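Local coordinates for protein enoyl-CoA hydratase (Mycobacterium smegmatis, PDB 3PE8) that probably catalyses the reversible addition of water to the double bond of 2-enoyl-CoA thioesters, and binds a zinc ion, at residues I58-D63 with I96-G101; G101-G106 with A123-T128; P9-D14 with L22-P27; Q28-L33 with F66-D71; T40-L45 with P86-M91. One frame throughout, in Å; residues are numbered along the deposited sequence. Where two conformers were deposited one is given.

Contacts 1, 2 and 4 are mostly buried, contacts 3 and 5 partly so. Contacts 1 and 3 share one sheet: strand 56-61 pairs with 95-99 in contact 1 and lies beside strand 19-24, the inner arm of the contact 3 hairpin, whose other strand is at the sheet edge. Contact 2 continues from contact 1 through Gly101 into a smaller sheet, and lies nearest to the zinc ligands. Contact 4 joins two loops, with backbone bonds running from Cys67 to strand 102-104 of contact 2. Contact 5 differs in chemistry: helix 35-50 and a loop meet chiefly through aromatic and aliphatic side chains, without a hydrogen bond between them, and the same helix covers the leucines of contact 3.

Contact 1: residues I58-D63 with I96-G101; sequences IVTGAD and IGAING
Val59 faces Gly97 where the parallel strands 58-61 and 96-99 are most tightly joined. Val59 N donates to Ile96 O at 2.8 Å and Val59 O accepts from Ala98 N at 2.9 Å, both bonds nearly straight. On the face shared by Ile58, Ile96 and Ala98, the CG2 branch of Ile58 comes within 4.1 Å of Ala98 CB, while Leu184 and Ala187 of helix 183-195 close over Ile58. Further along, the strands drift apart and side chains take over. Thr60 OG1, anti to its backbone N (chi1 -163°), donates to Ala98 O at 2.7 Å. Gly61 N turns to Asn100 OD1 (3.1 Å) in a bent bond, with the donor well above the amide plane. The same amide offers ND2 to Asp63 OD1 at 3.0 Å, on the anti lone pair of the carboxylate; the two side chains slide past each other in opposite directions, their planes 32° apart. Asp63 is the solvent-exposed end of the contact, and its OD2 is bonded to His180. One buried asparagine thus ties two loops together as they leave the strands. Both strands lie inside the mixed sheet of the crotonase fold, with its repeated beta-beta-alpha units.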
# COMPACT_ATOMS: atom_id res chain seq x y z
N ILE A 58 -9.79 22.15 -22.22
CA ILE A 58 -9.89 23.18 -21.19
C ILE A 58 -11.29 23.14 -20.61
O ILE A 58 -12.26 23.17 -21.39
CB ILE A 58 -9.59 24.60 -21.77
CG1 ILE A 58 -8.16 24.67 -22.31
CG2 ILE A 58 -9.84 25.71 -20.71
CD1 ILE A 58 -7.84 25.93 -23.12
N VAL A 59 -11.40 23.12 -19.29
CA VAL A 59 -12.68 23.21 -18.63
C VAL A 59 -12.77 24.57 -17.94
O VAL A 59 -11.85 24.94 -17.21
CB VAL A 59 -12.88 22.10 -17.58
CG1 VAL A 59 -14.21 22.30 -16.78
CG2 VAL A 59 -12.91 20.71 -18.22
N THR A 60 -13.88 25.30 -18.15
CA THR A 60 -14.03 26.59 -17.50
C THR A 60 -15.50 26.80 -17.24
O THR A 60 -16.33 25.98 -17.65
CB THR A 60 -13.36 27.72 -18.32
OG1 THR A 60 -13.18 28.89 -17.50
CG2 THR A 60 -14.14 28.10 -19.59
N GLY A 61 -15.82 27.89 -16.57
CA GLY A 61 -17.23 28.25 -16.32
C GLY A 61 -17.62 29.57 -16.94
O GLY A 61 -16.80 30.50 -17.03
N ALA A 62 -18.89 29.70 -17.30
CA ALA A 62 -19.45 30.99 -17.63
C ALA A 62 -19.31 31.91 -16.43
O ALA A 62 -19.53 31.48 -15.31
CB ALA A 62 -20.93 30.84 -18.03
N ASP A 63 -18.90 33.16 -16.63
CA ASP A 63 -18.68 34.05 -15.49
C ASP A 63 -19.98 34.34 -14.70
O ASP A 63 -21.08 34.26 -15.26
CB ASP A 63 -18.08 35.39 -15.95
CG ASP A 63 -16.54 35.37 -16.06
OD1 ASP A 63 -15.87 34.53 -15.46
OD2 ASP A 63 -16.01 36.32 -16.71
N ILE A 96 -7.08 20.84 -18.61
CA ILE A 96 -6.65 22.08 -17.95
C ILE A 96 -7.90 22.74 -17.41
O ILE A 96 -8.86 22.97 -18.15
CB ILE A 96 -5.99 23.06 -18.93
CG1 ILE A 96 -4.70 22.50 -19.48
CG2 ILE A 96 -5.73 24.45 -18.19
CD1 ILE A 96 -4.22 23.19 -20.78
N GLY A 97 -7.93 22.97 -16.10
CA GLY A 97 -9.03 23.74 -15.50
C GLY A 97 -8.66 25.20 -15.46
O GLY A 97 -7.62 25.55 -14.85
N ALA A 98 -9.48 26.06 -16.09
CA ALA A 98 -9.28 27.51 -16.06
C ALA A 98 -10.33 28.05 -15.11
O ALA A 98 -11.51 28.20 -15.45
CB ALA A 98 -9.41 28.11 -17.47
N ILE A 99 -9.90 28.25 -13.87
CA ILE A 99 -10.85 28.58 -12.79
C ILE A 99 -11.10 30.07 -12.76
O ILE A 99 -10.23 30.86 -12.34
CB ILE A 99 -10.33 28.09 -11.45
CG1 ILE A 99 -9.83 26.62 -11.51
CG2 ILE A 99 -11.45 28.24 -10.39
CD1 ILE A 99 -10.89 25.63 -12.06
N ASN A 100 -12.30 30.46 -13.19
CA ASN A 100 -12.65 31.86 -13.44
C ASN A 100 -13.31 32.58 -12.26
O ASN A 100 -13.54 33.77 -12.32
CB ASN A 100 -13.59 31.95 -14.64
CG ASN A 100 -14.86 31.13 -14.45
OD1 ASN A 100 -14.79 29.90 -14.38
ND2 ASN A 100 -16.01 31.80 -14.35
N GLY A 101 -13.66 31.84 -11.21
CA GLY A 101 -14.41 32.37 -10.08
C GLY A 101 -14.50 31.27 -9.03
O GLY A 101 -13.67 30.35 -9.01

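Contact 2: residues G101-G106 with A123-T128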
# COMPACT_ATOMS: atom_id res chain seq x y z
N GLY A 101 -13.66 31.84 -11.21
CA GLY A 101 -14.41 32.37 -10.08
C GLY A 101 -14.50 31.27 -9.03
O GLY A 101 -13.67 30.35 -9.01
N ALA A 102 -15.51 31.36 -8.17
CA ALA A 102 -15.66 30.42 -7.06
C ALA A 102 -15.83 28.99 -7.56
O ALA A 102 -16.58 28.72 -8.51
CB ALA A 102 -16.86 30.82 -6.16
N ALA A 103 -15.12 28.09 -6.89
CA ALA A 103 -15.16 26.64 -7.13
C ALA A 103 -15.45 26.05 -5.75
O ALA A 103 -14.60 26.07 -4.87
CB ALA A 103 -13.82 26.16 -7.65
N VAL A 104 -16.68 25.62 -5.55
CA VAL A 104 -17.20 25.28 -4.23
C VAL A 104 -17.73 23.87 -4.17
O VAL A 104 -18.54 23.48 -5.00
CB VAL A 104 -18.30 26.30 -3.81
CG1 VAL A 104 -18.82 26.00 -2.37
CG2 VAL A 104 -17.74 27.73 -3.91
N THR A 105 -17.22 23.08 -3.22
CA THR A 105 -17.77 21.78 -2.87
C THR A 105 -17.68 20.84 -4.06
O THR A 105 -16.57 20.52 -4.46
CB THR A 105 -19.11 21.93 -2.16
OG1 THR A 105 -18.93 22.92 -1.15
CG2 THR A 105 -19.57 20.62 -1.47
N GLY A 106 -18.77 20.41 -4.70
CA GLY A 106 -18.61 19.60 -5.92
C GLY A 106 -17.85 20.31 -7.02
O GLY A 106 -17.19 19.67 -7.83
N ALA A 123 -10.53 33.83 -8.83
CA ALA A 123 -10.85 32.47 -8.40
C ALA A 123 -10.79 32.39 -6.89
O ALA A 123 -10.00 33.06 -6.23
CB ALA A 123 -9.88 31.51 -8.99
N LYS A 124 -11.64 31.55 -6.34
CA LYS A 124 -11.56 31.20 -4.91
C LYS A 124 -12.10 29.81 -4.75
O LYS A 124 -12.85 29.33 -5.60
CB LYS A 124 -12.30 32.18 -4.01
CG LYS A 124 -13.66 32.53 -4.42
CD LYS A 124 -14.16 33.76 -3.64
CE LYS A 124 -15.60 34.04 -4.00
NZ LYS A 124 -16.08 35.28 -3.36
N PHE A 125 -11.71 29.15 -3.67
CA PHE A 125 -11.97 27.71 -3.53
C PHE A 125 -12.52 27.47 -2.13
O PHE A 125 -12.02 28.03 -1.16
CB PHE A 125 -10.66 26.93 -3.70
CG PHE A 125 -9.99 27.16 -5.01
CD1 PHE A 125 -9.11 28.23 -5.21
CD2 PHE A 125 -10.26 26.30 -6.06
CE1 PHE A 125 -8.49 28.38 -6.46
CE2 PHE A 125 -9.66 26.49 -7.29
CZ PHE A 125 -8.81 27.53 -7.48
N ALA A 126 -13.56 26.66 -2.03
CA ALA A 126 -14.14 26.33 -0.72
C ALA A 126 -14.77 24.97 -0.69
O ALA A 126 -15.25 24.47 -1.71
CB ALA A 126 -15.17 27.43 -0.27
N ASP A 127 -14.77 24.38 0.51
CA ASP A 127 -15.45 23.13 0.78
C ASP A 127 -16.52 23.37 1.80
O ASP A 127 -16.22 23.64 2.97
CB ASP A 127 -14.47 22.08 1.30
CG ASP A 127 -15.16 20.78 1.63
OD1 ASP A 127 -16.29 20.60 1.15
OD2 ASP A 127 -14.65 19.97 2.42
N THR A 128 -17.79 23.30 1.39
CA THR A 128 -18.88 23.49 2.33
C THR A 128 -19.60 22.19 2.74
O THR A 128 -20.69 22.27 3.35
CB THR A 128 -19.88 24.48 1.79
OG1 THR A 128 -20.55 23.94 0.63
CG2 THR A 128 -19.19 25.80 1.47
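Ala103 and Val104 run parallel to Phe125 and Ala126, and three backbone bonds join the two short strands. Ala103 N donates to Lys124 O (2.9 Å), Ala126 N to Ala103 O (3.1 Å) and Thr105 N to Ala126 O (2.8 Å). Apolar contacts are small and fall on both faces. Beside Phe125, the methyl of Ala103 lies 3.9 Å from CD2; Ile99 also packs on this ring. On the other face Val104 CG1, anti to its backbone N (chi1 -177°), reaches Thr128 CG2 at 3.9 Å. Here too Lys124 lays its CG 4.0 Å from Ala102 CB, then runs out extended to a cation-pi contact with Tyr162. The polar side-chain contact comes at the strand ends, where Thr105 OG1 and Thr128 OG1 share a short hydrogen bond of 2.6 Å, their side chains crossing at about a right angle. Thr105 stands immediately before helix 106-113, which carries the zinc ligand Glu109. Asp127 OD1 bonds to His129 ND1 and OD2 to Ser157 OG, so this second-shell carboxylate would fix the turn of the imidazole. The paired strand ends therefore border the zinc site of Glu109 and His129, in the region where crotonase-family enzymes keep their active centre.

Contact 3: residues P9-D14 with L22-P27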
# COMPACT_ATOMS: atom_id res chain seq x y z
N PRO A 9 -27.57 26.06 -24.46
CA PRO A 9 -27.18 24.76 -23.93
C PRO A 9 -26.50 24.92 -22.58
O PRO A 9 -25.85 25.94 -22.31
CB PRO A 9 -26.18 24.24 -24.95
CG PRO A 9 -25.64 25.45 -25.59
CD PRO A 9 -26.77 26.44 -25.62
N VAL A 10 -26.62 23.89 -21.76
CA VAL A 10 -26.00 23.90 -20.44
C VAL A 10 -24.48 23.77 -20.49
O VAL A 10 -23.83 24.02 -19.49
CB VAL A 10 -26.56 22.80 -19.48
CG1 VAL A 10 -28.04 23.09 -19.15
CG2 VAL A 10 -26.29 21.40 -20.02
N LEU A 11 -23.93 23.37 -21.65
CA LEU A 11 -22.48 23.20 -21.82
C LEU A 11 -22.09 23.73 -23.18
O LEU A 11 -22.60 23.25 -24.18
CB LEU A 11 -22.03 21.74 -21.72
CG LEU A 11 -20.51 21.53 -21.67
CD1 LEU A 11 -19.92 21.93 -20.33
CD2 LEU A 11 -20.19 20.05 -21.99
N LEU A 12 -21.22 24.73 -23.23
CA LEU A 12 -20.73 25.24 -24.51
C LEU A 12 -19.47 24.49 -24.90
O LEU A 12 -18.66 24.14 -24.03
CB LEU A 12 -20.46 26.74 -24.44
CG LEU A 12 -21.68 27.58 -24.08
CD1 LEU A 12 -21.26 29.01 -23.82
CD2 LEU A 12 -22.75 27.51 -25.17
N VAL A 13 -19.32 24.24 -26.21
CA VAL A 13 -18.18 23.46 -26.72
C VAL A 13 -17.56 24.22 -27.89
O VAL A 13 -18.25 24.60 -28.82
CB VAL A 13 -18.62 22.04 -27.18
CG1 VAL A 13 -17.45 21.22 -27.72
CG2 VAL A 13 -19.38 21.27 -26.06
N ASP A 14 -16.23 24.41 -27.84
CA ASP A 14 -15.47 25.02 -28.92
C ASP A 14 -14.25 24.14 -29.18
O ASP A 14 -13.65 23.64 -28.22
CB ASP A 14 -14.97 26.40 -28.51
CG ASP A 14 -14.05 27.01 -29.57
OD1 ASP A 14 -12.81 26.85 -29.49
OD2 ASP A 14 -14.59 27.60 -30.54
N LEU A 22 -14.61 23.28 -22.88
CA LEU A 22 -15.93 22.91 -22.36
C LEU A 22 -16.25 23.96 -21.30
O LEU A 22 -15.52 24.09 -20.30
CB LEU A 22 -15.86 21.52 -21.72
CG LEU A 22 -15.40 20.38 -22.63
CD1 LEU A 22 -15.33 19.07 -21.84
CD2 LEU A 22 -16.33 20.25 -23.87
N THR A 23 -17.29 24.74 -21.57
CA THR A 23 -17.68 25.85 -20.67
C THR A 23 -18.98 25.49 -19.99
O THR A 23 -20.02 25.42 -20.64
CB THR A 23 -17.80 27.17 -21.43
OG1 THR A 23 -16.56 27.47 -22.11
CG2 THR A 23 -18.18 28.31 -20.45
N LEU A 24 -18.94 25.27 -18.66
CA LEU A 24 -20.14 25.07 -17.85
C LEU A 24 -21.03 26.31 -18.02
O LEU A 24 -20.55 27.42 -17.86
CB LEU A 24 -19.80 24.89 -16.38
CG LEU A 24 -18.76 23.82 -16.01
CD1 LEU A 24 -18.49 23.92 -14.51
CD2 LEU A 24 -19.21 22.40 -16.38
N ASN A 25 -22.28 26.13 -18.41
CA ASN A 25 -23.09 27.25 -18.87
C ASN A 25 -24.49 27.30 -18.22
O ASN A 25 -25.53 27.31 -18.91
CB ASN A 25 -23.20 27.25 -20.43
CG ASN A 25 -23.74 28.57 -20.96
OD1 ASN A 25 -23.38 29.65 -20.45
ND2 ASN A 25 -24.60 28.50 -21.97
N ARG A 26 -24.49 27.34 -16.89
CA ARG A 26 -25.71 27.63 -16.15
C ARG A 26 -25.42 28.77 -15.20
O ARG A 26 -25.58 28.62 -13.98
CB ARG A 26 -26.25 26.40 -15.39
CG ARG A 26 -26.56 25.18 -16.25
CD ARG A 26 -27.05 24.05 -15.40
NE ARG A 26 -28.39 24.33 -14.87
CZ ARG A 26 -28.77 24.30 -13.59
NH1 ARG A 26 -27.92 24.00 -12.60
NH2 ARG A 26 -30.05 24.54 -13.30
N PRO A 27 -25.02 29.93 -15.74
CA PRO A 27 -24.62 31.00 -14.82
C PRO A 27 -25.77 31.50 -13.94
O PRO A 27 -25.54 31.97 -12.82
CB PRO A 27 -24.09 32.09 -15.76
CG PRO A 27 -24.66 31.79 -17.09
CD PRO A 27 -24.78 30.30 -17.14
O HOH W 1 -16.60 26.50 -24.65
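Leu12 and Thr23 form a hydrogen-bonded antiparallel pair, with Leu12 N to Thr23 O and Thr23 N to Leu12 O both 2.9 Å long. Their side chains leave the same face, CB to CB at 4.0 Å. Leu12 crosses Asn25 obliquely, its CG 3.7 Å from Asn25 ND2, so its branches lie against the flat amide. That amide is swung back over the other segment, CG anti to the backbone N (chi1 -166°), and ND2 donates nearly in line with the C=O of Pro9 at 2.9 Å. Asn25 N in turn meets Val10 O (2.8 Å) from well above the carbonyl plane. On the opposite face the leucines touch: Leu11 CD1 is 4.0 Å from Leu24 CD2, while Val13 lies side by side with Leu22, pointing the same way, and its CG2 meets Leu22 CD2 at 3.9 Å. Thr40 and Ala44 of helix 35-50 close over Leu11, and Leu45 over Leu22. Arg26 runs alongside Val10, its CG against Val10 CG1, before its guanidinium goes on to Ala32 O and a salt bridge with Asp71. One water touches Thr23 OG1 and, weakly, Leu12 O on the face of this pair. Two adjacent antiparallel strands, 11-16 and 19-24, joined by a short turn make a beta hairpin, here at the edge of the six-stranded sheet.

Contact 4: residues Q28-L33 with F66-D71; sequences QSRNAL and FCAGLD
Leu33 settles over Cys67 and Gly69, and its side chain can be followed outward. CB lies 3.8 Å from Gly69 O, the acceptor also used by Leu33 N in a bond of 2.9 Å. CG, anti to the carbonyl carbon (chi1 -58°), moves onto sulfur, 3.6 Å from Cys67 SG. Both methyls stay against the sulfur, CD2 at 3.8 Å from Cys67 SG, and CD1 also touches Leu70 CD1 at 4.1 Å; Trp138 packs on Leu33 too. The sulfur is held from within its own loop as well, accepting a hydrogen bond from Gly69 N. Around this apolar centre the backbones exchange bonds: Ala68 N to Arg30 O (3.0 Å), and a weak one from Asp71 N to Leu33 O (3.2 Å). Asn31 ND2 donates to Phe66 O at 3.1 Å from above the carbonyl plane, and also to Ala62 O; its OD1 accepts Arg26 N. Asp71 OD2 forms a salt bridge with Arg26, which also holds Ala32 O. Leu70 follows Gly69 and lies near the zinc ion; in the crotonase family the peptide N-H after this glycine serves an oxyanion hole, a role Leu70 N would probably take. The chemistry implies that a loop near the active centre is held by backbone bonds, the buried Asn31 amide and the Arg26-Asp71 salt bridge round a small apolar contact of Leu33 with Cys67.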
# COMPACT_ATOMS: atom_id res chain seq x y z
N GLN A 28 -27.00 31.39 -14.43
CA GLN A 28 -28.17 31.78 -13.66
C GLN A 28 -28.31 30.97 -12.37
O GLN A 28 -29.04 31.37 -11.47
CB GLN A 28 -29.43 31.65 -14.55
CG GLN A 28 -29.80 30.19 -14.92
CD GLN A 28 -29.03 29.52 -16.10
OE1 GLN A 28 -28.07 30.07 -16.69
NE2 GLN A 28 -29.51 28.32 -16.47
N SER A 29 -27.62 29.82 -12.30
CA SER A 29 -27.60 28.90 -11.16
C SER A 29 -26.16 28.64 -10.67
O SER A 29 -25.85 27.60 -10.08
CB SER A 29 -28.25 27.57 -11.56
OG SER A 29 -29.62 27.78 -11.86
N ARG A 30 -25.28 29.61 -10.93
CA ARG A 30 -23.86 29.52 -10.49
C ARG A 30 -23.16 28.26 -11.03
O ARG A 30 -22.26 27.72 -10.38
CB ARG A 30 -23.77 29.58 -8.96
CG ARG A 30 -24.27 30.86 -8.40
CD ARG A 30 -24.21 30.82 -6.88
NE ARG A 30 -24.49 32.14 -6.34
CZ ARG A 30 -25.68 32.56 -5.93
NH1 ARG A 30 -26.75 31.76 -5.97
NH2 ARG A 30 -25.79 33.81 -5.48
N ASN A 31 -23.54 27.87 -12.23
CA ASN A 31 -23.03 26.69 -12.90
C ASN A 31 -23.17 25.44 -12.05
O ASN A 31 -22.36 24.52 -12.16
CB ASN A 31 -21.56 26.93 -13.31
CG ASN A 31 -21.43 28.01 -14.37
OD1 ASN A 31 -22.37 28.23 -15.15
ND2 ASN A 31 -20.30 28.72 -14.36
N ALA A 32 -24.22 25.39 -11.24
CA ALA A 32 -24.50 24.22 -10.41
C ALA A 32 -24.68 22.99 -11.31
O ALA A 32 -25.24 23.06 -12.43
CB ALA A 32 -25.72 24.46 -9.52
N LEU A 33 -24.19 21.85 -10.81
CA LEU A 33 -24.19 20.61 -11.57
C LEU A 33 -25.52 19.87 -11.38
O LEU A 33 -25.69 19.01 -10.49
CB LEU A 33 -23.03 19.73 -11.12
CG LEU A 33 -21.67 20.40 -11.29
CD1 LEU A 33 -20.60 19.52 -10.68
CD2 LEU A 33 -21.32 20.78 -12.73
N PHE A 66 -17.06 29.71 -11.20
CA PHE A 66 -16.61 28.50 -11.91
C PHE A 66 -17.68 27.41 -11.76
O PHE A 66 -18.30 27.01 -12.76
CB PHE A 66 -15.23 28.01 -11.43
CG PHE A 66 -14.88 26.65 -11.97
CD1 PHE A 66 -14.45 26.51 -13.28
CD2 PHE A 66 -14.93 25.54 -11.17
CE1 PHE A 66 -14.12 25.28 -13.80
CE2 PHE A 66 -14.54 24.28 -11.67
CZ PHE A 66 -14.17 24.16 -12.98
N CYS A 67 -17.96 27.00 -10.53
CA CYS A 67 -18.97 25.97 -10.24
C CYS A 67 -19.27 25.96 -8.75
O CYS A 67 -18.34 25.75 -7.96
CB CYS A 67 -18.48 24.58 -10.69
SG CYS A 67 -19.68 23.28 -10.38
N ALA A 68 -20.54 26.20 -8.39
CA ALA A 68 -20.98 26.25 -6.99
C ALA A 68 -21.23 24.88 -6.38
O ALA A 68 -21.57 24.84 -5.20
CB ALA A 68 -22.25 27.11 -6.86
N GLY A 69 -21.11 23.81 -7.16
CA GLY A 69 -21.30 22.43 -6.66
C GLY A 69 -22.54 21.77 -7.24
O GLY A 69 -23.11 22.23 -8.20
N LEU A 70 -22.96 20.68 -6.61
CA LEU A 70 -24.14 19.94 -7.06
C LEU A 70 -25.35 20.83 -6.91
O LEU A 70 -25.42 21.67 -5.99
CB LEU A 70 -24.28 18.65 -6.25
CG LEU A 70 -23.68 17.39 -6.87
CD1 LEU A 70 -22.27 17.54 -7.45
CD2 LEU A 70 -23.73 16.26 -5.79
N ASP A 71 -26.32 20.70 -7.83
CA ASP A 71 -27.57 21.46 -7.74
C ASP A 71 -28.39 20.83 -6.60
O ASP A 71 -28.98 19.76 -6.75
CB ASP A 71 -28.32 21.45 -9.09
CG ASP A 71 -29.40 22.54 -9.18
OD1 ASP A 71 -30.27 22.57 -8.27
OD2 ASP A 71 -29.39 23.37 -10.15

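Contact 5: residues T40-L45 with P86-M91; sequences TFFRAL and PKWPDM
Phe42 and Trp88 bring the backbones nearest, their CA atoms 6.1 Å apart, where a stretch of helix meets a loop without regular secondary structure. The helix 40-45 satisfies its own peptides, as in Leu45 N to Phe41 O, and the two segments share no hydrogen bond. Their contact is made by three helix side chains, Phe41, Phe42 and Leu45. Phe42 receives Lys87 over one face: CB stands 3.5 Å from the ring centroid, 16° off the normal, a CH-pi contact, with the lysine chain crossing the phenylalanine at about a right angle. Phe41 CD2 lies over the opposite face, off toward the rim. In the crotonase fold this helix follows the N-terminal hairpin and covers it, and here Phe41 and Leu45 also pack on Leu24 and Leu22 of strand 19-24 while they meet the loop. Phe41, with CG anti to its backbone N (chi1 177°), presents its edge to the indole in an offset edge-to-face pair, the centroid of its ring 5.7 Å from that of the six-membered ring of Trp88 and the planes 64° apart. Leu45 CD1 rests over the middle of the six-membered ring of Trp88, 3.6 Å from its centroid. The ring of Tyr113 stacks with Trp88. Nearer its backbone, Leu45 CB touches Pro89 CG at 3.7 Å and Met91 SD at 4.0 Å. The methionine bends at its last torsion, setting CE 3.7 Å from Leu45 O. Pro86, at the start of the loop, packs on Trp222 of a neighbouring subunit.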
# COMPACT_ATOMS: atom_id res chain seq x y z
N THR A 40 -24.18 15.74 -19.43
CA THR A 40 -23.64 16.40 -20.62
C THR A 40 -22.12 16.60 -20.49
O THR A 40 -21.36 16.34 -21.44
CB THR A 40 -24.37 17.74 -20.88
OG1 THR A 40 -25.78 17.49 -21.04
CG2 THR A 40 -23.85 18.41 -22.16
N PHE A 41 -21.68 17.05 -19.33
CA PHE A 41 -20.25 17.32 -19.11
C PHE A 41 -19.42 16.05 -19.17
O PHE A 41 -18.40 15.97 -19.88
CB PHE A 41 -20.05 18.01 -17.77
CG PHE A 41 -18.62 18.26 -17.43
CD1 PHE A 41 -17.88 19.20 -18.13
CD2 PHE A 41 -17.99 17.50 -16.45
CE1 PHE A 41 -16.53 19.40 -17.82
CE2 PHE A 41 -16.65 17.70 -16.15
CZ PHE A 41 -15.93 18.65 -16.86
N PHE A 42 -19.85 15.03 -18.44
CA PHE A 42 -19.10 13.78 -18.40
C PHE A 42 -19.07 13.11 -19.77
O PHE A 42 -18.05 12.55 -20.17
CB PHE A 42 -19.56 12.86 -17.26
CG PHE A 42 -19.27 13.42 -15.88
CD1 PHE A 42 -17.96 13.73 -15.52
CD2 PHE A 42 -20.28 13.68 -14.97
CE1 PHE A 42 -17.68 14.29 -14.27
CE2 PHE A 42 -19.98 14.25 -13.72
CZ PHE A 42 -18.68 14.51 -13.37
N ARG A 43 -20.18 13.19 -20.52
CA ARG A 43 -20.21 12.71 -21.88
C ARG A 43 -19.26 13.50 -22.80
O ARG A 43 -18.58 12.93 -23.63
CB ARG A 43 -21.64 12.73 -22.45
CG ARG A 43 -21.74 12.25 -23.89
CD ARG A 43 -23.21 12.09 -24.32
NE ARG A 43 -23.86 13.41 -24.37
CZ ARG A 43 -24.81 13.86 -23.55
NH1 ARG A 43 -25.31 13.12 -22.55
NH2 ARG A 43 -25.27 15.09 -23.75
N ALA A 44 -19.21 14.82 -22.62
CA ALA A 44 -18.31 15.66 -23.40
C ALA A 44 -16.83 15.32 -23.18
O ALA A 44 -16.03 15.34 -24.13
CB ALA A 44 -18.60 17.16 -23.11
N LEU A 45 -16.47 14.97 -21.95
CA LEU A 45 -15.11 14.52 -21.65
C LEU A 45 -14.77 13.25 -22.41
O LEU A 45 -13.70 13.14 -23.05
CB LEU A 45 -14.88 14.34 -20.14
CG LEU A 45 -14.75 15.62 -19.30
CD1 LEU A 45 -14.65 15.25 -17.81
CD2 LEU A 45 -13.58 16.49 -19.75
N PRO A 86 -18.55 8.46 -8.45
CA PRO A 86 -17.81 9.31 -9.36
C PRO A 86 -18.08 8.96 -10.83
O PRO A 86 -18.41 7.81 -11.15
CB PRO A 86 -16.33 9.07 -8.97
CG PRO A 86 -16.33 7.74 -8.33
CD PRO A 86 -17.65 7.56 -7.68
N LYS A 87 -18.01 9.98 -11.67
CA LYS A 87 -18.33 9.89 -13.10
C LYS A 87 -17.21 10.36 -14.03
O LYS A 87 -17.28 10.15 -15.23
CB LYS A 87 -19.54 10.78 -13.39
CG LYS A 87 -20.83 10.39 -12.64
CD LYS A 87 -21.41 9.11 -13.14
CE LYS A 87 -22.66 8.77 -12.33
NZ LYS A 87 -23.15 7.41 -12.62
N TRP A 88 -16.17 11.02 -13.51
CA TRP A 88 -15.15 11.57 -14.38
C TRP A 88 -14.45 10.40 -15.05
O TRP A 88 -13.95 9.51 -14.34
CB TRP A 88 -14.15 12.39 -13.56
CG TRP A 88 -13.14 13.16 -14.37
CD1 TRP A 88 -12.08 12.64 -15.07
CD2 TRP A 88 -13.08 14.56 -14.54
NE1 TRP A 88 -11.35 13.64 -15.66
CE2 TRP A 88 -11.95 14.84 -15.34
CE3 TRP A 88 -13.84 15.64 -14.05
CZ2 TRP A 88 -11.58 16.15 -15.67
CZ3 TRP A 88 -13.49 16.90 -14.38
CH2 TRP A 88 -12.35 17.17 -15.17
N PRO A 89 -14.40 10.37 -16.40
CA PRO A 89 -13.92 9.20 -17.14
C PRO A 89 -12.40 9.07 -17.22
O PRO A 89 -11.68 10.03 -16.95
CB PRO A 89 -14.51 9.43 -18.54
CG PRO A 89 -14.52 10.91 -18.67
CD PRO A 89 -14.93 11.40 -17.30
N ASP A 90 -11.91 7.87 -17.53
CA ASP A 90 -10.50 7.66 -17.77
C ASP A 90 -10.13 8.39 -19.06
O ASP A 90 -10.77 8.21 -20.10
CB ASP A 90 -10.16 6.18 -17.90
CG ASP A 90 -8.67 5.92 -18.05
OD1 ASP A 90 -7.86 6.63 -17.42
OD2 ASP A 90 -8.30 4.97 -18.78
N MET A 91 -9.09 9.20 -18.99
CA MET A 91 -8.67 10.03 -20.12
C MET A 91 -7.15 9.96 -20.20
O MET A 91 -6.47 9.90 -19.17
CB MET A 91 -9.12 11.47 -19.91
CG MET A 91 -10.64 11.64 -19.98
SD MET A 91 -11.06 13.36 -19.76
CE MET A 91 -10.54 14.05 -21.35